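Local coordinates for FMN-binding domain-containing protein (Clostridium perfringens, PDB 3O6U) that is of unknown function but may bind flavin mononucleotide, at residues A[86-89]-A[94-97]; A[47-52]-A[68-73]; A[8-13]-A[18-23]; A[106-111]-A[115-120]. All coordinates share one frame; numbering follows the deposited sequence.

Interaction 1: A[86-89]-A[94-97]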
loop_
_atom_site.group_PDB
_atom_site.type_symbol
_atom_site.label_atom_id
_atom_site.label_comp_id
_atom_site.label_asym_id
_atom_site.label_seq_id
_atom_site.Cartn_x
_atom_site.Cartn_y
_atom_site.Cartn_z
ATOM N N ASP A 86 6.507 -9.229 6.434
ATOM C CA ASP A 86 7.947 -9.023 6.598
ATOM C C ASP A 86 8.363 -7.845 5.721
ATOM O O ASP A 86 7.918 -7.744 4.573
ATOM C CB ASP A 86 8.723 -10.270 6.154
ATOM C CG ASP A 86 8.076 -11.568 6.620
ATOM O OD1 ASP A 86 7.745 -11.685 7.825
ATOM O OD2 ASP A 86 7.902 -12.478 5.776
ATOM N N VAL A 87 9.216 -6.961 6.227
ATOM C CA VAL A 87 9.589 -5.840 5.391
ATOM C C VAL A 87 10.425 -6.350 4.227
ATOM O O VAL A 87 10.965 -7.446 4.288
ATOM C CB VAL A 87 10.287 -4.684 6.211
ATOM C CG1 VAL A 87 9.531 -4.465 7.517
ATOM C CG2 VAL A 87 11.741 -4.951 6.453
ATOM N N ILE A 88 10.441 -5.615 3.124
ATOM C CA ILE A 88 11.233 -6.050 1.983
ATOM C C ILE A 88 12.583 -5.320 1.974
ATOM O O ILE A 88 12.668 -4.091 1.919
ATOM C CB ILE A 88 10.481 -5.826 0.637
ATOM C CG1 ILE A 88 9.306 -6.800 0.530
ATOM C CG2 ILE A 88 11.423 -6.034 -0.542
ATOM C CD1 ILE A 88 8.201 -6.312 -0.403
ATOM N N THR A 89 13.637 -6.118 2.062
ATOM C CA THR A 89 15.014 -5.649 2.062
ATOM C C THR A 89 15.238 -4.670 0.918
ATOM O O THR A 89 15.050 -5.027 -0.244
ATOM C CB THR A 89 15.986 -6.835 1.849
ATOM O OG1 THR A 89 15.483 -7.993 2.531
ATOM C CG2 THR A 89 17.383 -6.489 2.358
ATOM N N SER A 94 8.795 1.822 2.385
ATOM C CA SER A 94 7.508 1.484 1.803
ATOM C C SER A 94 6.855 0.296 2.522
ATOM O O SER A 94 5.635 0.260 2.707
ATOM C CB SER A 94 7.696 1.205 0.317
ATOM O OG SER A 94 8.214 2.366 -0.315
ATOM N N SER A 95 7.658 -0.664 2.961
ATOM C CA SER A 95 7.099 -1.796 3.676
ATOM C C SER A 95 6.398 -1.300 4.939
ATOM O O SER A 95 5.265 -1.698 5.230
ATOM C CB SER A 95 8.210 -2.790 4.019
ATOM O OG SER A 95 8.851 -3.217 2.828
ATOM N N ASN A 96 7.065 -0.410 5.669
ATOM C CA ASN A 96 6.499 0.151 6.895
ATOM C C ASN A 96 5.295 1.040 6.575
ATOM O O ASN A 96 4.263 0.939 7.231
ATOM C CB ASN A 96 7.569 0.932 7.650
ATOM C CG ASN A 96 8.583 0.022 8.346
ATOM O OD1 ASN A 96 9.666 0.470 8.723
ATOM N ND2 ASN A 96 8.227 -1.247 8.535
ATOM N N GLN A 97 5.424 1.929 5.594
ATOM C CA GLN A 97 4.274 2.729 5.196
ATOM C C GLN A 97 3.108 1.785 4.817
ATOM O O GLN A 97 1.992 1.950 5.319
ATOM C CB GLN A 97 4.644 3.626 4.015
ATOM C CG GLN A 97 3.459 4.345 3.376
ATOM C CD GLN A 97 3.893 5.516 2.520
ATOM O OE1 GLN A 97 3.961 6.644 2.995
ATOM N NE2 GLN A 97 4.218 5.251 1.266
#

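Interaction 2: A[47-52]-A[68-73]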
loop_
_atom_site.group_PDB
_atom_site.type_symbol
_atom_site.label_atom_id
_atom_site.label_comp_id
_atom_site.label_asym_id
_atom_site.label_seq_id
_atom_site.Cartn_x
_atom_site.Cartn_y
_atom_site.Cartn_z
HETATM N N MSE A 47 1.784 7.451 -11.133
HETATM C CA MSE A 47 2.173 6.282 -10.356
HETATM C C MSE A 47 3.700 6.101 -10.347
HETATM O O MSE A 47 4.359 6.138 -11.384
HETATM C CB MSE A 47 1.516 5.063 -10.976
HETATM C CG MSE A 47 -0.004 5.205 -11.041
HETATM SE SE MSE A 47 -0.805 5.199 -9.237
HETATM C CE MSE A 47 -2.281 6.471 -9.443
ATOM N N LYS A 48 4.254 5.912 -9.164
ATOM C CA LYS A 48 5.687 5.702 -8.979
ATOM C C LYS A 48 6.196 4.418 -9.658
ATOM O O LYS A 48 7.332 4.363 -10.122
ATOM C CB LYS A 48 5.978 5.619 -7.481
ATOM C CG LYS A 48 7.379 5.974 -7.074
ATOM C CD LYS A 48 7.598 5.684 -5.602
ATOM C CE LYS A 48 7.964 6.929 -4.813
ATOM N NZ LYS A 48 7.849 6.679 -3.330
ATOM N N ARG A 49 5.358 3.389 -9.743
ATOM C CA ARG A 49 5.840 2.143 -10.324
ATOM C C ARG A 49 5.907 2.179 -11.837
ATOM O O ARG A 49 6.430 1.257 -12.467
ATOM C CB ARG A 49 5.024 0.955 -9.785
ATOM C CG ARG A 49 3.822 0.489 -10.578
ATOM C CD ARG A 49 2.806 0.029 -9.547
ATOM N NE ARG A 49 2.182 -1.244 -9.843
ATOM C CZ ARG A 49 1.509 -1.969 -8.953
ATOM N NH1 ARG A 49 1.367 -1.550 -7.697
ATOM N NH2 ARG A 49 0.990 -3.129 -9.325
ATOM N N GLU A 50 5.395 3.274 -12.402
ATOM C CA GLU A 50 5.441 3.501 -13.838
ATOM C C GLU A 50 6.598 4.443 -14.179
ATOM O O GLU A 50 6.877 4.672 -15.350
ATOM C CB GLU A 50 4.135 4.117 -14.331
ATOM C CG GLU A 50 2.948 3.156 -14.310
ATOM C CD GLU A 50 1.666 3.820 -14.802
ATOM O OE1 GLU A 50 1.747 4.911 -15.404
ATOM O OE2 GLU A 50 0.573 3.255 -14.598
ATOM N N ASP A 51 7.277 4.982 -13.168
ATOM C CA ASP A 51 8.385 5.904 -13.423
ATOM C C ASP A 51 9.737 5.203 -13.589
ATOM O O ASP A 51 10.375 4.810 -12.617
ATOM C CB ASP A 51 8.473 6.960 -12.310
ATOM C CG ASP A 51 9.600 7.961 -12.536
ATOM O OD1 ASP A 51 10.581 7.637 -13.231
ATOM O OD2 ASP A 51 9.526 9.078 -11.993
ATOM N N LYS A 52 10.163 5.070 -14.838
ATOM C CA LYS A 52 11.424 4.431 -15.208
ATOM C C LYS A 52 12.662 4.963 -14.488
ATOM O O LYS A 52 13.404 4.188 -13.880
ATOM C CB LYS A 52 11.645 4.574 -16.710
ATOM C CG LYS A 52 12.595 3.574 -17.322
ATOM C CD LYS A 52 12.610 3.762 -18.827
ATOM C CE LYS A 52 13.496 2.744 -19.488
ATOM N NZ LYS A 52 14.717 2.535 -18.685
ATOM N N GLU A 68 8.869 -3.357 -8.531
ATOM C CA GLU A 68 9.028 -4.645 -7.879
ATOM C C GLU A 68 8.368 -4.709 -6.479
ATOM O O GLU A 68 7.576 -5.621 -6.223
ATOM C CB GLU A 68 10.514 -4.989 -7.705
ATOM C CG GLU A 68 11.360 -4.536 -8.877
ATOM C CD GLU A 68 12.737 -5.171 -8.918
ATOM O OE1 GLU A 68 13.608 -4.781 -8.107
ATOM O OE2 GLU A 68 12.944 -6.071 -9.767
ATOM N N TYR A 69 8.658 -3.757 -5.582
ATOM C CA TYR A 69 8.120 -3.907 -4.235
ATOM C C TYR A 69 6.630 -3.764 -4.056
ATOM O O TYR A 69 6.066 -4.465 -3.208
ATOM C CB TYR A 69 8.888 -3.051 -3.169
ATOM C CG TYR A 69 8.812 -1.539 -3.252
ATOM C CD1 TYR A 69 7.615 -0.850 -3.054
ATOM C CD2 TYR A 69 9.964 -0.787 -3.480
ATOM C CE1 TYR A 69 7.582 0.548 -3.098
ATOM C CE2 TYR A 69 9.930 0.581 -3.524
ATOM C CZ TYR A 69 8.749 1.242 -3.336
ATOM O OH TYR A 69 8.756 2.611 -3.438
ATOM N N GLU A 70 5.968 -2.943 -4.877
ATOM C CA GLU A 70 4.534 -2.750 -4.676
ATOM C C GLU A 70 3.742 -3.986 -4.978
ATOM O O GLU A 70 2.841 -4.337 -4.227
ATOM C CB GLU A 70 4.002 -1.534 -5.461
ATOM C CG GLU A 70 4.589 -0.211 -4.977
ATOM C CD GLU A 70 4.039 0.974 -5.727
ATOM O OE1 GLU A 70 3.478 0.755 -6.829
ATOM O OE2 GLU A 70 4.171 2.112 -5.230
ATOM N N PRO A 71 4.064 -4.677 -6.083
ATOM C CA PRO A 71 3.277 -5.885 -6.335
ATOM C C PRO A 71 3.637 -6.956 -5.300
ATOM O O PRO A 71 2.802 -7.792 -4.966
ATOM C CB PRO A 71 3.657 -6.276 -7.758
ATOM C CG PRO A 71 4.260 -5.020 -8.357
ATOM C CD PRO A 71 4.949 -4.355 -7.211
ATOM N N GLN A 72 4.864 -6.944 -4.781
ATOM C CA GLN A 72 5.220 -7.917 -3.746
ATOM C C GLN A 72 4.416 -7.694 -2.471
ATOM O O GLN A 72 3.867 -8.650 -1.906
ATOM C CB GLN A 72 6.719 -7.875 -3.435
ATOM C CG GLN A 72 7.517 -8.530 -4.553
ATOM C CD GLN A 72 9.012 -8.497 -4.344
ATOM O OE1 GLN A 72 9.499 -8.561 -3.214
ATOM N NE2 GLN A 72 9.759 -8.425 -5.447
ATOM N N LEU A 73 4.323 -6.435 -2.038
ATOM C CA LEU A 73 3.591 -6.094 -0.826
ATOM C C LEU A 73 2.132 -6.516 -0.955
ATOM O O LEU A 73 1.530 -7.048 -0.005
ATOM C CB LEU A 73 3.718 -4.590 -0.560
ATOM C CG LEU A 73 5.161 -4.167 -0.259
ATOM C CD1 LEU A 73 5.313 -2.677 -0.379
ATOM C CD2 LEU A 73 5.546 -4.629 1.131
HETATM O O HOH W 1 3.026 3.210 -7.598
#

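Interaction 3: A[8-13]-A[18-23]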
loop_
_atom_site.group_PDB
_atom_site.type_symbol
_atom_site.label_atom_id
_atom_site.label_comp_id
_atom_site.label_asym_id
_atom_site.label_seq_id
_atom_site.Cartn_x
_atom_site.Cartn_y
_atom_site.Cartn_z
ATOM N N THR A 8 -10.639 1.236 0.910
ATOM C CA THR A 8 -9.542 2.037 0.433
ATOM C C THR A 8 -9.046 2.960 1.528
ATOM O O THR A 8 -9.827 3.615 2.226
ATOM C CB THR A 8 -9.993 2.916 -0.761
ATOM O OG1 THR A 8 -10.189 2.087 -1.912
ATOM C CG2 THR A 8 -8.951 4.018 -1.081
ATOM N N VAL A 9 -7.737 2.994 1.689
ATOM C CA VAL A 9 -7.143 3.906 2.634
ATOM C C VAL A 9 -6.038 4.657 1.886
ATOM O O VAL A 9 -5.446 4.135 0.944
ATOM C CB VAL A 9 -6.612 3.155 3.864
ATOM C CG1 VAL A 9 -5.325 2.452 3.552
ATOM C CG2 VAL A 9 -6.453 4.093 4.979
ATOM N N GLU A 10 -5.776 5.885 2.314
ATOM C CA GLU A 10 -4.791 6.745 1.684
ATOM C C GLU A 10 -4.099 7.638 2.699
ATOM O O GLU A 10 -4.720 8.034 3.679
ATOM C CB GLU A 10 -5.501 7.624 0.668
ATOM C CG GLU A 10 -4.638 8.708 0.094
ATOM C CD GLU A 10 -5.328 9.423 -1.040
ATOM O OE1 GLU A 10 -5.887 8.718 -1.909
ATOM O OE2 GLU A 10 -5.309 10.676 -1.068
ATOM N N THR A 11 -2.819 7.947 2.474
ATOM C CA THR A 11 -2.077 8.844 3.364
ATOM C C THR A 11 -2.707 10.237 3.315
ATOM O O THR A 11 -3.047 10.727 2.246
ATOM C CB THR A 11 -0.586 8.945 2.972
ATOM O OG1 THR A 11 -0.463 9.252 1.580
ATOM C CG2 THR A 11 0.130 7.638 3.260
ATOM N N ALA A 12 -2.840 10.875 4.474
ATOM C CA ALA A 12 -3.490 12.184 4.572
ATOM C C ALA A 12 -2.823 13.286 3.774
ATOM O O ALA A 12 -3.486 14.204 3.282
ATOM C CB ALA A 12 -3.597 12.594 6.027
ATOM N N LYS A 13 -1.503 13.185 3.656
ATOM C CA LYS A 13 -0.719 14.161 2.917
ATOM C C LYS A 13 0.503 13.551 2.253
ATOM O O LYS A 13 1.026 12.516 2.691
ATOM C CB LYS A 13 -0.271 15.283 3.860
ATOM C CG LYS A 13 0.330 14.797 5.160
ATOM C CD LYS A 13 0.229 15.871 6.263
ATOM C CE LYS A 13 -1.048 15.750 7.124
ATOM N NZ LYS A 13 -2.261 16.254 6.423
ATOM N N GLY A 18 6.638 14.503 -2.243
ATOM C CA GLY A 18 5.428 14.747 -3.011
ATOM C C GLY A 18 4.593 13.530 -3.337
ATOM O O GLY A 18 3.653 13.622 -4.114
ATOM N N TYR A 19 4.936 12.386 -2.764
ATOM C CA TYR A 19 4.157 11.182 -3.013
ATOM C C TYR A 19 3.208 10.810 -1.904
ATOM O O TYR A 19 3.534 10.919 -0.720
ATOM C CB TYR A 19 5.057 9.971 -3.213
ATOM C CG TYR A 19 5.918 10.078 -4.415
ATOM C CD1 TYR A 19 5.416 9.790 -5.680
ATOM C CD2 TYR A 19 7.249 10.473 -4.294
ATOM C CE1 TYR A 19 6.224 9.892 -6.802
ATOM C CE2 TYR A 19 8.066 10.577 -5.390
ATOM C CZ TYR A 19 7.555 10.286 -6.646
ATOM O OH TYR A 19 8.398 10.390 -7.734
ATOM N N LYS A 20 2.015 10.399 -2.303
ATOM C CA LYS A 20 1.054 9.867 -1.354
ATOM C C LYS A 20 1.000 8.363 -1.611
ATOM O O LYS A 20 1.531 7.865 -2.610
ATOM C CB LYS A 20 -0.338 10.424 -1.584
ATOM C CG LYS A 20 -0.522 11.820 -1.077
ATOM C CD LYS A 20 -1.908 12.306 -1.419
ATOM C CE LYS A 20 -2.160 13.685 -0.835
ATOM N NZ LYS A 20 -3.546 14.149 -1.147
ATOM N N ALA A 21 0.373 7.633 -0.697
ATOM C CA ALA A 21 0.194 6.201 -0.917
ATOM C C ALA A 21 -1.250 5.749 -0.634
ATOM O O ALA A 21 -1.918 6.190 0.315
ATOM C CB ALA A 21 1.210 5.384 -0.137
ATOM N N LYS A 22 -1.686 4.833 -1.485
ATOM C CA LYS A 22 -3.031 4.318 -1.492
ATOM C C LYS A 22 -3.047 2.800 -1.413
ATOM O O LYS A 22 -2.276 2.136 -2.103
ATOM C CB LYS A 22 -3.665 4.750 -2.822
ATOM C CG LYS A 22 -5.138 4.990 -2.776
ATOM C CD LYS A 22 -5.688 5.190 -4.164
ATOM C CE LYS A 22 -7.195 5.014 -4.158
ATOM N NZ LYS A 22 -7.870 5.943 -5.104
ATOM N N LEU A 23 -3.897 2.261 -0.551
ATOM C CA LEU A 23 -4.067 0.824 -0.485
ATOM C C LEU A 23 -5.544 0.472 -0.641
ATOM O O LEU A 23 -6.394 0.980 0.102
ATOM C CB LEU A 23 -3.566 0.251 0.844
ATOM C CG LEU A 23 -3.872 -1.232 1.110
ATOM C CD1 LEU A 23 -3.307 -2.111 -0.009
ATOM C CD2 LEU A 23 -3.285 -1.631 2.467
#

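Interaction 4: A[106-111]-A[115-120]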
loop_
_atom_site.group_PDB
_atom_site.type_symbol
_atom_site.label_atom_id
_atom_site.label_comp_id
_atom_site.label_asym_id
_atom_site.label_seq_id
_atom_site.Cartn_x
_atom_site.Cartn_y
_atom_site.Cartn_z
ATOM N N LEU A 106 -7.635 -2.897 7.242
ATOM C CA LEU A 106 -8.149 -4.128 7.843
ATOM C C LEU A 106 -9.094 -3.835 9.017
ATOM O O LEU A 106 -10.020 -4.607 9.260
ATOM C CB LEU A 106 -6.984 -5.025 8.294
ATOM C CG LEU A 106 -6.207 -5.698 7.139
ATOM C CD1 LEU A 106 -4.951 -6.400 7.638
ATOM C CD2 LEU A 106 -7.103 -6.681 6.438
ATOM N N LYS A 107 -8.868 -2.741 9.748
ATOM C CA LYS A 107 -9.778 -2.404 10.831
ATOM C C LYS A 107 -11.118 -2.035 10.209
ATOM O O LYS A 107 -12.177 -2.408 10.728
ATOM C CB LYS A 107 -9.290 -1.206 11.655
ATOM C CG LYS A 107 -8.251 -1.541 12.716
ATOM C CD LYS A 107 -8.281 -0.513 13.848
ATOM C CE LYS A 107 -8.222 0.924 13.310
ATOM N NZ LYS A 107 -9.015 1.902 14.132
ATOM N N ASN A 108 -11.071 -1.299 9.101
ATOM C CA ASN A 108 -12.290 -0.859 8.429
ATOM C C ASN A 108 -13.065 -2.035 7.867
ATOM O O ASN A 108 -14.291 -2.021 7.831
ATOM C CB ASN A 108 -11.958 0.150 7.322
ATOM C CG ASN A 108 -11.428 1.466 7.872
ATOM O OD1 ASN A 108 -11.460 1.718 9.076
ATOM N ND2 ASN A 108 -10.949 2.317 6.983
ATOM N N ALA A 109 -12.345 -3.059 7.430
ATOM C CA ALA A 109 -12.990 -4.254 6.908
ATOM C C ALA A 109 -13.769 -4.919 8.042
ATOM O O ALA A 109 -14.852 -5.456 7.815
ATOM C CB ALA A 109 -11.955 -5.210 6.350
ATOM N N GLU A 110 -13.219 -4.869 9.256
ATOM C CA GLU A 110 -13.866 -5.445 10.436
ATOM C C GLU A 110 -15.141 -4.717 10.802
ATOM O O GLU A 110 -16.138 -5.349 11.156
ATOM C CB GLU A 110 -12.941 -5.403 11.645
ATOM C CG GLU A 110 -11.819 -6.427 11.632
ATOM C CD GLU A 110 -11.045 -6.410 12.939
ATOM O OE1 GLU A 110 -11.645 -6.008 13.963
ATOM O OE2 GLU A 110 -9.859 -6.804 12.953
ATOM N N GLU A 111 -15.107 -3.391 10.738
ATOM C CA GLU A 111 -16.283 -2.597 11.069
ATOM C C GLU A 111 -17.195 -2.473 9.864
ATOM O O GLU A 111 -18.303 -1.970 9.985
ATOM C CB GLU A 111 -15.895 -1.171 11.452
ATOM C CG GLU A 111 -14.565 -1.002 12.137
ATOM C CD GLU A 111 -14.284 0.459 12.413
ATOM O OE1 GLU A 111 -15.057 1.315 11.903
ATOM O OE2 GLU A 111 -13.298 0.746 13.132
ATOM N N GLU A 115 -16.660 4.103 3.642
ATOM C CA GLU A 115 -15.912 5.234 3.124
ATOM C C GLU A 115 -14.408 5.128 3.238
ATOM O O GLU A 115 -13.889 4.507 4.154
ATOM C CB GLU A 115 -16.401 6.519 3.803
ATOM C CG GLU A 115 -16.565 6.391 5.309
ATOM C CD GLU A 115 -18.010 6.145 5.731
ATOM O OE1 GLU A 115 -18.550 5.047 5.457
ATOM O OE2 GLU A 115 -18.610 7.061 6.334
ATOM N N ALA A 116 -13.716 5.721 2.274
ATOM C CA ALA A 116 -12.261 5.739 2.260
ATOM C C ALA A 116 -11.770 6.640 3.385
ATOM O O ALA A 116 -12.304 7.730 3.606
ATOM C CB ALA A 116 -11.758 6.280 0.932
ATOM N N THR A 117 -10.735 6.200 4.087
ATOM C CA THR A 117 -10.206 7.005 5.173
ATOM C C THR A 117 -8.770 7.404 4.936
ATOM O O THR A 117 -8.047 6.775 4.156
ATOM C CB THR A 117 -10.317 6.280 6.529
ATOM O OG1 THR A 117 -9.669 5.016 6.443
ATOM C CG2 THR A 117 -11.771 6.073 6.905
ATOM N N LEU A 118 -8.388 8.480 5.612
ATOM C CA LEU A 118 -7.061 9.031 5.523
ATOM C C LEU A 118 -6.249 8.545 6.692
ATOM O O LEU A 118 -6.740 8.493 7.823
ATOM C CB LEU A 118 -7.123 10.555 5.548
ATOM C CG LEU A 118 -7.825 11.197 4.351
ATOM C CD1 LEU A 118 -7.642 12.710 4.459
ATOM C CD2 LEU A 118 -7.260 10.640 3.026
ATOM N N VAL A 119 -5.016 8.143 6.407
ATOM C CA VAL A 119 -4.118 7.702 7.461
ATOM C C VAL A 119 -2.965 8.699 7.529
ATOM O O VAL A 119 -2.317 9.000 6.523
ATOM C CB VAL A 119 -3.620 6.290 7.215
ATOM C CG1 VAL A 119 -2.496 5.975 8.185
ATOM C CG2 VAL A 119 -4.767 5.319 7.399
ATOM N N ASP A 120 -2.745 9.231 8.723
ATOM C CA ASP A 120 -1.727 10.252 8.936
ATOM C C ASP A 120 -0.444 9.619 9.424
ATOM O O ASP A 120 -0.340 9.235 10.596
ATOM C CB ASP A 120 -2.233 11.263 9.960
ATOM C CG ASP A 120 -1.445 12.551 9.939
ATOM O OD1 ASP A 120 -0.362 12.584 9.301
ATOM O OD2 ASP A 120 -1.912 13.529 10.568
#

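Interaction 1: A[86-89]-A[94-97]
Ser95 OG is held by two backbone groups. It takes the N-H of Ile88 in an almost straight bond, with the donor N 2.9 Å from OG and an angle of 175° at the hydrogen, and it gives its own proton to the carbonyl O of Ala91, four residues back and just ahead of helix 92-111. Serine suits the place because its short hydroxyl can accept and donate at once. With OG beside the backbone N (chi1 -58°), the group can serve the helix and the passing chain together.

The run that begins Asp86-Val87-Ile88-Thr89 and enters helix 92-111 matches the Asp-X-X-(Ser/Thr)-Gly-Ala-(Ser/Thr) sequence of FMN-binding domains, a motif whose final Ser/Thr carries covalently bound flavin in some relatives. Ser95 thus ties the start of this motif to the first turns of the helix that follows it.

Val87 supplies the apolar side of the contact. Its CB meets Ser95 CB at 3.6 Å, where the backbones come nearest. Val87 CG1, set beside the backbone N (chi1 -43°), touches Asn96 ND2 at 3.6 Å; the valine branch and the amide meet at a slant, on the more open side. Ile88 CB lies 3.8 Å from Ser95 OG, beside the bonded N; the rest of the side chain turns to helix 66-80, where it packs on Gln72 and Leu73.

Interaction 2: A[47-52]-A[68-73]
Arg49 and Glu70 reach each other at a slant, their guanidinium and carboxylate planes 55° apart, in a contact that packs the 3-10 turn 48-50 against helix 66-80. This turn belongs to the connection between strand 32-41 and helix 52-62. Arg49 NH1 donates to Glu70 OE1 at 3.2 Å in a salt bridge, although the position of OE1 is not secure in the model; a second carboxylate, that of Glu74, also binds NH1. Bent at chi2 and chi3, the Arg49 chain slides past Pro71 in the opposite direction and brings one guanidinium face over it. There CG lies 3.9 Å above the guanidinium plane, offset toward its rim. Proline offers a rigid apolar surface for a flat cation.

Lys48 approaches Tyr69 obliquely, its CD 3.9 Å from Tyr69 OH. The tyrosine CG stands between the backbone N and the carbonyl carbon (chi1 66°), which swings the ring across the helix surface toward strand 32-41. There Tyr69 OH hydrogen-bonds Glu39 OE1, the same oxygen that forms a salt bridge with Lys48 NZ. Lysine is long enough to carry its charge through this buried region to Glu39, and it makes a cation-pi contact with the Tyr19 ring. Glu70 uses its other oxygen to accept the backbone N-H of Glu39. A water bridges the two segments, accepting from Arg49 N at 3.2 Å and lying near Glu70 OE1, whose place is less sure.

Interaction 3: A[8-13]-A[18-23]
Lys20 lays its extended chain across the end of the neighbouring strand, with CB 3.4 Å from Thr11 OG1 and CG against the backbone of Lys13. Its ammonium comes near the Glu10 carboxylate, but the salt bridge is long, NZ to OE2 being 3.9 Å. Ala21 follows, small enough to lie beneath helix 92-111 beside Gln97. Its O accepts from Thr11 N, while its N-H is bound by Thr11 OG1 at 2.9 Å and 167°. The threonine hydroxyl can do this because it stands between its own backbone N and carbonyl carbon (chi1 51°). It takes the part of a strand carbonyl where segment 8-13 leaves the sheet.

Lys22 faces Glu10 as a non-hydrogen-bonded pair of this antiparallel beta hairpin, the CA atoms 4.4 Å apart. Its aliphatic chain carries the contact: CE lies 3.7 Å from Thr8 CG2, and CG is near Glu10 OE1. Leu23 then forms a hydrogen-bonded pair with Val9, Val9 N to Leu23 O and Leu23 N to Val9 O both 2.9 Å. Val9 CG1 rests on Leu23 CB at 3.9 Å, and both side chains also pack on helix 92-111. The two faces therefore differ in chemistry: Val9 and Leu23 join the apolar interior, whereas on the other side Glu10 probably draws the two lysines only modestly, its bridge to Lys20 being long and Lys22 NZ not in contact.

Interaction 4: A[106-111]-A[115-120]
Asn108 and Thr117 meet through one side-chain hydrogen bond, Asn108 ND2 to Thr117 OG1 at 3.0 Å. The side chains approach from opposite directions, one leaving the helix and the other the strand, and together they span a CA-to-CA separation of 8.8 Å. Asn108 has CG beside its backbone N, a setting readily adopted in a helix. The small chi2 of -10° brings OD1 round to the side of CA and sends ND2 forward, away from the helix. The hydroxyl oxygen lies in the plane of the amide, where the ND2 hydrogens are, but the bond is bent, with 140° at the hydrogen.

On the strand, Thr117 places OG1 between its backbone N and carbonyl carbon (chi1 56°), while CG2 takes the position beside the N. The hydroxyl is thereby presented to the amide, and the methyl lies alongside it, CG2 being 3.8 Å from ND2. Threonine fits well here: its beta-branched shape suits an extended chain, and its hydroxyl supplies an acceptor for the buried asparagine. Asparagine in turn has the length to reach the strand and an N-H to offer.

The contact closes the turn by which the chain leaves helix 92-111 and returns as strand 117-119. That strand runs parallel to strand 5-11 at the edge of the sheet, with Thr117 and Val119 bonded through their backbones to Glu10. Val119 fills the next place beneath the helix, packing on Leu101 and Lys104, and both Thr117 and Val119 touch Val9.

In the fold
Helix 92-111 takes part in two of the contacts: interaction 1 near its start and interaction 4 near its end, their centres about 20 Å apart. Each relies on a single hydrogen bond to a side-chain hydroxyl and is partly buried. Interaction 2 is a buried contact that holds charged groups, paired with one another and with Glu39, and it touches interaction 1 where Leu73 meets Ile88 and Tyr69 OH lies near Ser94 OG. Interaction 3 depends instead on backbone bonding within the sheet. It joins interaction 4 through strands 5-11 and 117-119, and interaction 2 through Tyr19 and Lys48. Gln97 brings the helix of interaction 1 onto Ala21 of interaction 3.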